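Local coordinates for protein transcriptional regulator, ROK family (Vibrio cholerae O1 biovar eltor, PDB 1Z05) that probably binds DNA and regulates transcription of carbohydrate-metabolism genes, as a zinc-containing ROK-family homologue of the Escherichia coli repressor Mlc, at residues K37-N40 with A41-Y45; D419-L422 with L423-V427. All blocks are in the same frame, centred on the assembly; numbering follows the deposited sequence.

Contact 1 (K37-N40 with A41-Y45); sequences KQIN and AGRVY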
ATOM      1  N   LYS A  37     -16.013  15.039 -12.205  1.00 68.57           N
ATOM      2  CA  LYS A  37     -16.585  15.997 -11.267  1.00 65.68           C
ATOM      3  C   LYS A  37     -16.377  15.544  -9.827  1.00 62.46           C
ATOM      4  O   LYS A  37     -16.043  16.353  -8.959  1.00 61.88           O
ATOM      5  CB  LYS A  37     -18.084  16.171 -11.537  1.00 66.14           C
ATOM      6  CG  LYS A  37     -18.434  16.829 -12.871  1.00 67.02           C
ATOM      7  CD  LYS A  37     -19.942  16.827 -13.116  1.00 66.60           C
ATOM      8  CE  LYS A  37     -20.677  17.791 -12.187  1.00 67.35           C
ATOM      9  NZ  LYS A  37     -22.154  17.617 -12.268  1.00 67.64           N
ATOM     10  N   GLN A  38     -16.568  14.243  -9.602  1.00 58.53           N
ATOM     11  CA  GLN A  38     -16.490  13.622  -8.283  1.00 54.21           C
ATOM     12  C   GLN A  38     -15.243  14.044  -7.504  1.00 51.24           C
ATOM     13  O   GLN A  38     -15.355  14.578  -6.401  1.00 49.02           O
ATOM     14  CB  GLN A  38     -16.540  12.100  -8.426  1.00 54.77           C
ATOM     15  CG  GLN A  38     -16.763  11.343  -7.137  1.00 53.35           C
ATOM     16  CD  GLN A  38     -16.672   9.837  -7.312  1.00 55.28           C
ATOM     17  OE1 GLN A  38     -15.882   9.170  -6.637  1.00 56.81           O
ATOM     18  NE2 GLN A  38     -17.478   9.290  -8.220  1.00 54.84           N
ATOM     19  N   ILE A  39     -14.069  13.815  -8.091  1.00 47.12           N
ATOM     20  CA  ILE A  39     -12.793  14.127  -7.439  1.00 44.62           C
ATOM     21  C   ILE A  39     -12.671  15.602  -7.025  1.00 42.18           C
ATOM     22  O   ILE A  39     -12.310  15.910  -5.886  1.00 41.44           O
ATOM     23  CB  ILE A  39     -11.586  13.657  -8.311  1.00 44.84           C
ATOM     24  CG1 ILE A  39     -11.360  12.146  -8.136  1.00 45.56           C
ATOM     25  CG2 ILE A  39     -10.310  14.442  -7.999  1.00 45.51           C
ATOM     26  CD1 ILE A  39     -11.418  11.649  -6.680  1.00 49.68           C
ATOM     27  N   ASN A  40     -13.003  16.504  -7.939  1.00 39.88           N
ATOM     28  CA  ASN A  40     -12.889  17.933  -7.668  1.00 38.42           C
ATOM     29  C   ASN A  40     -13.899  18.415  -6.640  1.00 37.70           C
ATOM     30  O   ASN A  40     -13.581  19.252  -5.795  1.00 35.08           O
ATOM     31  CB  ASN A  40     -12.998  18.734  -8.961  1.00 38.89           C
ATOM     32  CG  ASN A  40     -11.729  18.688  -9.780  1.00 38.88           C
ATOM     33  OD1 ASN A  40     -10.646  18.415  -9.259  1.00 38.99           O
ATOM     34  ND2 ASN A  40     -11.853  18.964 -11.067  1.00 39.28           N
ATOM     35  N   ALA A  41     -15.109  17.866  -6.709  1.00 37.64           N
ATOM     36  CA  ALA A  41     -16.143  18.166  -5.726  1.00 38.21           C
ATOM     37  C   ALA A  41     -15.685  17.769  -4.326  1.00 37.95           C
ATOM     38  O   ALA A  41     -15.854  18.534  -3.386  1.00 37.02           O
ATOM     39  CB  ALA A  41     -17.452  17.478  -6.090  1.00 39.09           C
ATOM     40  N   GLY A  42     -15.080  16.586  -4.195  1.00 37.71           N
ATOM     41  CA  GLY A  42     -14.526  16.155  -2.905  1.00 37.44           C
ATOM     42  C   GLY A  42     -13.388  17.034  -2.402  1.00 36.49           C
ATOM     43  O   GLY A  42     -13.354  17.398  -1.234  1.00 37.40           O
ATOM     44  N   ARG A  43     -12.459  17.382  -3.289  1.00 36.50           N
ATOM     45  CA  ARG A  43     -11.346  18.272  -2.941  1.00 37.00           C
ATOM     46  C   ARG A  43     -11.836  19.625  -2.409  1.00 37.23           C
ATOM     47  O   ARG A  43     -11.341  20.117  -1.393  1.00 37.01           O
ATOM     48  CB  ARG A  43     -10.426  18.477  -4.143  1.00 36.26           C
ATOM     49  CG  ARG A  43      -9.606  17.237  -4.487  1.00 37.94           C
ATOM     50  CD  ARG A  43      -8.645  17.477  -5.659  1.00 40.25           C
ATOM     51  NE  ARG A  43      -7.526  18.342  -5.277  1.00 48.13           N
ATOM     52  CZ  ARG A  43      -7.229  19.507  -5.852  1.00 50.90           C
ATOM     53  NH1 ARG A  43      -7.949  19.965  -6.872  1.00 52.25           N
ATOM     54  NH2 ARG A  43      -6.190  20.208  -5.416  1.00 50.67           N
ATOM     55  N   VAL A  44     -12.809  20.212  -3.101  1.00 36.74           N
ATOM     56  CA  VAL A  44     -13.386  21.498  -2.695  1.00 37.37           C
ATOM     57  C   VAL A  44     -14.142  21.381  -1.368  1.00 36.44           C
ATOM     58  O   VAL A  44     -13.982  22.217  -0.480  1.00 36.68           O
ATOM     59  CB  VAL A  44     -14.291  22.089  -3.800  1.00 37.77           C
ATOM     60  CG1 VAL A  44     -15.138  23.260  -3.266  1.00 38.82           C
ATOM     61  CG2 VAL A  44     -13.441  22.552  -4.973  1.00 37.19           C
ATOM     62  N   TYR A  45     -14.948  20.334  -1.236  1.00 35.89           N
ATOM     63  CA  TYR A  45     -15.710  20.102  -0.006  1.00 35.42           C
ATOM     64  C   TYR A  45     -14.807  19.903   1.221  1.00 35.01           C
ATOM     65  O   TYR A  45     -15.103  20.412   2.321  1.00 35.44           O
ATOM     66  CB  TYR A  45     -16.630  18.899  -0.199  1.00 36.17           C
ATOM     67  CG  TYR A  45     -17.464  18.591   1.006  1.00 36.09           C
ATOM     68  CD1 TYR A  45     -18.706  19.213   1.192  1.00 37.32           C
ATOM     69  CD2 TYR A  45     -17.020  17.683   1.974  1.00 35.97           C
ATOM     70  CE1 TYR A  45     -19.491  18.929   2.316  1.00 38.12           C
ATOM     71  CE2 TYR A  45     -17.798  17.403   3.105  1.00 36.72           C
ATOM     72  CZ  TYR A  45     -19.026  18.030   3.266  1.00 36.96           C
ATOM     73  OH  TYR A  45     -19.809  17.744   4.362  1.00 39.08           O
TER
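Two successive turns of helix 35-51 meet here through i to i+4 bonds, in what is probably the N-terminal winged helix-turn-helix region that binds DNA, as in Mlc. Ala41 N donates a hydrogen bond to Lys37 O at 2.9 Å, with an N-H...O angle of 165°. Gly42 to Gln38, Arg43 to Ile39 and Val44 to Asn40 repeat the pattern. Arg43 has CG anti to its carbonyl carbon (chi1 -71°), which lays CG over Ile39 O at 3.3 Å. The chain then runs obliquely past Ile39, whose CG2 stands 4.2 Å from Arg43 CD. A bend at chi3 turns the guanidinium alongside the Asn40 amide, both pointing the same way. Asn40 OD1 lies at the guanidinium edge, 3.9 Å from Arg43 NH1, and the two planes are 61° apart. Val44 CG2 rests 3.4 Å from Asn40 O. Val44 packs on Ile70 and Ile73 of helix 67-79, and Asn40 also meets Ile36 of the second subunit. Lys37 NZ forms a salt bridge with Glu76. At its separation the Asn40 OD1 to Arg43 NH1 approach is probably only weakly electrostatic, whereas Arg43 NH2 makes a hydrogen bond to Ser63 O.

Contact 2 (D419-L422 with L423-V427); sequences DGLL and LMKVV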
ATOM      1  N   ASP A 419     -13.739  12.018  -0.909  1.00 35.50           N
ATOM      2  CA  ASP A 419     -13.471  11.432  -2.217  1.00 35.86           C
ATOM      3  C   ASP A 419     -14.485  11.944  -3.241  1.00 36.02           C
ATOM      4  O   ASP A 419     -14.278  11.794  -4.443  1.00 36.49           O
ATOM      5  CB  ASP A 419     -13.485   9.898  -2.158  1.00 35.84           C
ATOM      6  CG  ASP A 419     -12.301   9.318  -1.382  1.00 37.53           C
ATOM      7  OD1 ASP A 419     -11.343  10.060  -1.069  1.00 37.83           O
ATOM      8  OD2 ASP A 419     -12.335   8.103  -1.081  1.00 40.58           O
ATOM      9  N   GLY A 420     -15.572  12.549  -2.752  1.00 36.07           N
ATOM     10  CA  GLY A 420     -16.609  13.137  -3.602  1.00 36.95           C
ATOM     11  C   GLY A 420     -17.702  12.159  -3.995  1.00 39.34           C
ATOM     12  O   GLY A 420     -18.747  12.567  -4.517  1.00 38.68           O
ATOM     13  N   LEU A 421     -17.467  10.868  -3.747  1.00 39.12           N
ATOM     14  CA  LEU A 421     -18.437   9.822  -4.086  1.00 40.65           C
ATOM     15  C   LEU A 421     -19.820  10.088  -3.472  1.00 39.85           C
ATOM     16  O   LEU A 421     -20.838  10.062  -4.169  1.00 39.16           O
ATOM     17  CB  LEU A 421     -17.918   8.439  -3.658  1.00 40.98           C
ATOM     18  CG  LEU A 421     -18.628   7.182  -4.197  1.00 44.93           C
ATOM     19  CD1 LEU A 421     -17.650   6.022  -4.356  1.00 45.57           C
ATOM     20  CD2 LEU A 421     -19.813   6.755  -3.330  1.00 48.24           C
ATOM     21  N   LEU A 422     -19.843  10.340  -2.168  1.00 38.79           N
ATOM     22  CA  LEU A 422     -21.100  10.521  -1.455  1.00 37.49           C
ATOM     23  C   LEU A 422     -21.746  11.859  -1.798  1.00 36.40           C
ATOM     24  O   LEU A 422     -22.968  11.937  -1.914  1.00 36.50           O
ATOM     25  CB  LEU A 422     -20.908  10.373   0.057  1.00 36.78           C
ATOM     26  CG  LEU A 422     -22.184  10.359   0.905  1.00 37.19           C
ATOM     27  CD1 LEU A 422     -23.215   9.357   0.358  1.00 32.70           C
ATOM     28  CD2 LEU A 422     -21.841  10.055   2.352  1.00 36.69           C
ATOM     29  N   LEU A 423     -20.928  12.894  -1.977  1.00 35.94           N
ATOM     30  CA  LEU A 423     -21.426  14.196  -2.432  1.00 37.23           C
ATOM     31  C   LEU A 423     -22.253  14.065  -3.708  1.00 38.80           C
ATOM     32  O   LEU A 423     -23.345  14.622  -3.802  1.00 38.25           O
ATOM     33  CB  LEU A 423     -20.283  15.179  -2.692  1.00 37.28           C
ATOM     34  CG  LEU A 423     -19.379  15.610  -1.545  1.00 38.08           C
ATOM     35  CD1 LEU A 423     -18.352  16.573  -2.080  1.00 40.33           C
ATOM     36  CD2 LEU A 423     -20.184  16.244  -0.417  1.00 40.46           C
ATOM     37  N   MET A 424     -21.734  13.314  -4.677  1.00 39.13           N
ATOM     38  CA  MET A 424     -22.405  13.191  -5.956  1.00 40.50           C
ATOM     39  C   MET A 424     -23.705  12.408  -5.809  1.00 40.50           C
ATOM     40  O   MET A 424     -24.698  12.738  -6.452  1.00 40.49           O
ATOM     41  CB  MET A 424     -21.479  12.577  -7.011  1.00 42.86           C
ATOM     42  CG  MET A 424     -20.274  13.460  -7.391  1.00 48.01           C
ATOM     43  SD  MET A 424     -20.681  15.063  -8.147  1.00 60.58           S
ATOM     44  CE  MET A 424     -20.819  16.151  -6.728  1.00 54.98           C
ATOM     45  N   LYS A 425     -23.704  11.399  -4.939  1.00 39.17           N
ATOM     46  CA  LYS A 425     -24.926  10.667  -4.628  1.00 39.64           C
ATOM     47  C   LYS A 425     -25.992  11.567  -4.006  1.00 39.65           C
ATOM     48  O   LYS A 425     -27.164  11.468  -4.365  1.00 39.08           O
ATOM     49  CB  LYS A 425     -24.641   9.451  -3.739  1.00 40.23           C
ATOM     50  CG  LYS A 425     -23.821   8.361  -4.434  1.00 40.43           C
ATOM     51  CD  LYS A 425     -24.674   7.460  -5.337  1.00 43.78           C
ATOM     52  CE  LYS A 425     -25.116   6.198  -4.597  1.00 45.69           C
ATOM     53  NZ  LYS A 425     -25.924   5.250  -5.421  1.00 42.14           N
ATOM     54  N   VAL A 426     -25.577  12.454  -3.103  1.00 39.89           N
ATOM     55  CA  VAL A 426     -26.485  13.415  -2.470  1.00 41.65           C
ATOM     56  C   VAL A 426     -26.978  14.486  -3.460  1.00 42.75           C
ATOM     57  O   VAL A 426     -28.157  14.847  -3.443  1.00 43.73           O
ATOM     58  CB  VAL A 426     -25.850  14.078  -1.209  1.00 41.50           C
ATOM     59  CG1 VAL A 426     -26.788  15.118  -0.606  1.00 41.49           C
ATOM     60  CG2 VAL A 426     -25.507  13.023  -0.162  1.00 41.33           C
ATOM     61  N   VAL A 427     -26.078  14.988  -4.306  1.00 44.02           N
ATOM     62  CA  VAL A 427     -26.431  15.947  -5.364  1.00 44.98           C
ATOM     63  C   VAL A 427     -27.409  15.315  -6.355  1.00 46.73           C
ATOM     64  O   VAL A 427     -28.429  15.913  -6.699  1.00 47.80           O
ATOM     65  CB  VAL A 427     -25.171  16.459  -6.124  1.00 45.30           C
ATOM     66  CG1 VAL A 427     -25.547  17.111  -7.464  1.00 45.46           C
ATOM     67  CG2 VAL A 427     -24.364  17.423  -5.268  1.00 44.79           C
TER
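Leu422 and Val426 meet one turn apart, with Leu422 CD1 4.4 Å from Val426 CG2. Leu422 has CG anti to its backbone N (chi1 -172°), and chi2 of 50° brings the CD1 branch forward along the helix. Val426 answers with CG2, the methyl beside its own backbone N. That methyl also lies 3.3 Å from Leu422 O, the carbonyl that accepts the Val426 N-H. Met424 and Lys425 also start out close to carbonyls. Met424 CG sits 3.4 Å from Gly420 O, and bends at chi2 and chi3 then carry the sulfur end away from the 419-422 segment. Lys425 starts in the same way, with CG 3.4 Å from Leu421 O, before two bends lead its amine off. Leu423 sends CD1 back to Gly420 CA at 4.1 Å.

Gly420 sits at the junction of two helices. It is the first residue after helix 407-418 to leave helical angles, with a positive phi of 89°, and is at the same time the N-cap of helix 421-428. Its carbonyl accepts the N-H of Met424 at 3.1 Å, the first of three i to i+4 bonds between the segments. The Lys425 N to Leu421 O bond is longer, at 3.3 Å. Leu422 packs back on Ile413, Ala416 and Leu417 of helix 407-418, and its backbone bonds to Ala416. Asp419, just before the turn, forms a salt bridge with Arg255. Leu423 shares Leu417 with Leu422 and also reaches Tyr45 of helix 35-51 and Leu77 of helix 67-79.

Contacts 1 and 2 lie at the two ends of the modelled chain, yet their centres are 9 Å apart and they touch directly. Gln38 CG of contact 1 packs 3.4 Å from Gly420 C, at the helix turn of contact 2. Leu423 CD1 fits against the other helix, 3.4 Å from Ala41 O and 3.5 Å from Tyr45 CB. Met424 joins in, meeting Gln38 and Ala41. The C-terminal helix 421-428 thus packs across the N-terminal helix 35-51, and both also touch helix 67-79. Both contacts lie away from the zinc site of His269, Cys279, Cys281 and Cys286. Contact 1 alone reaches the second subunit.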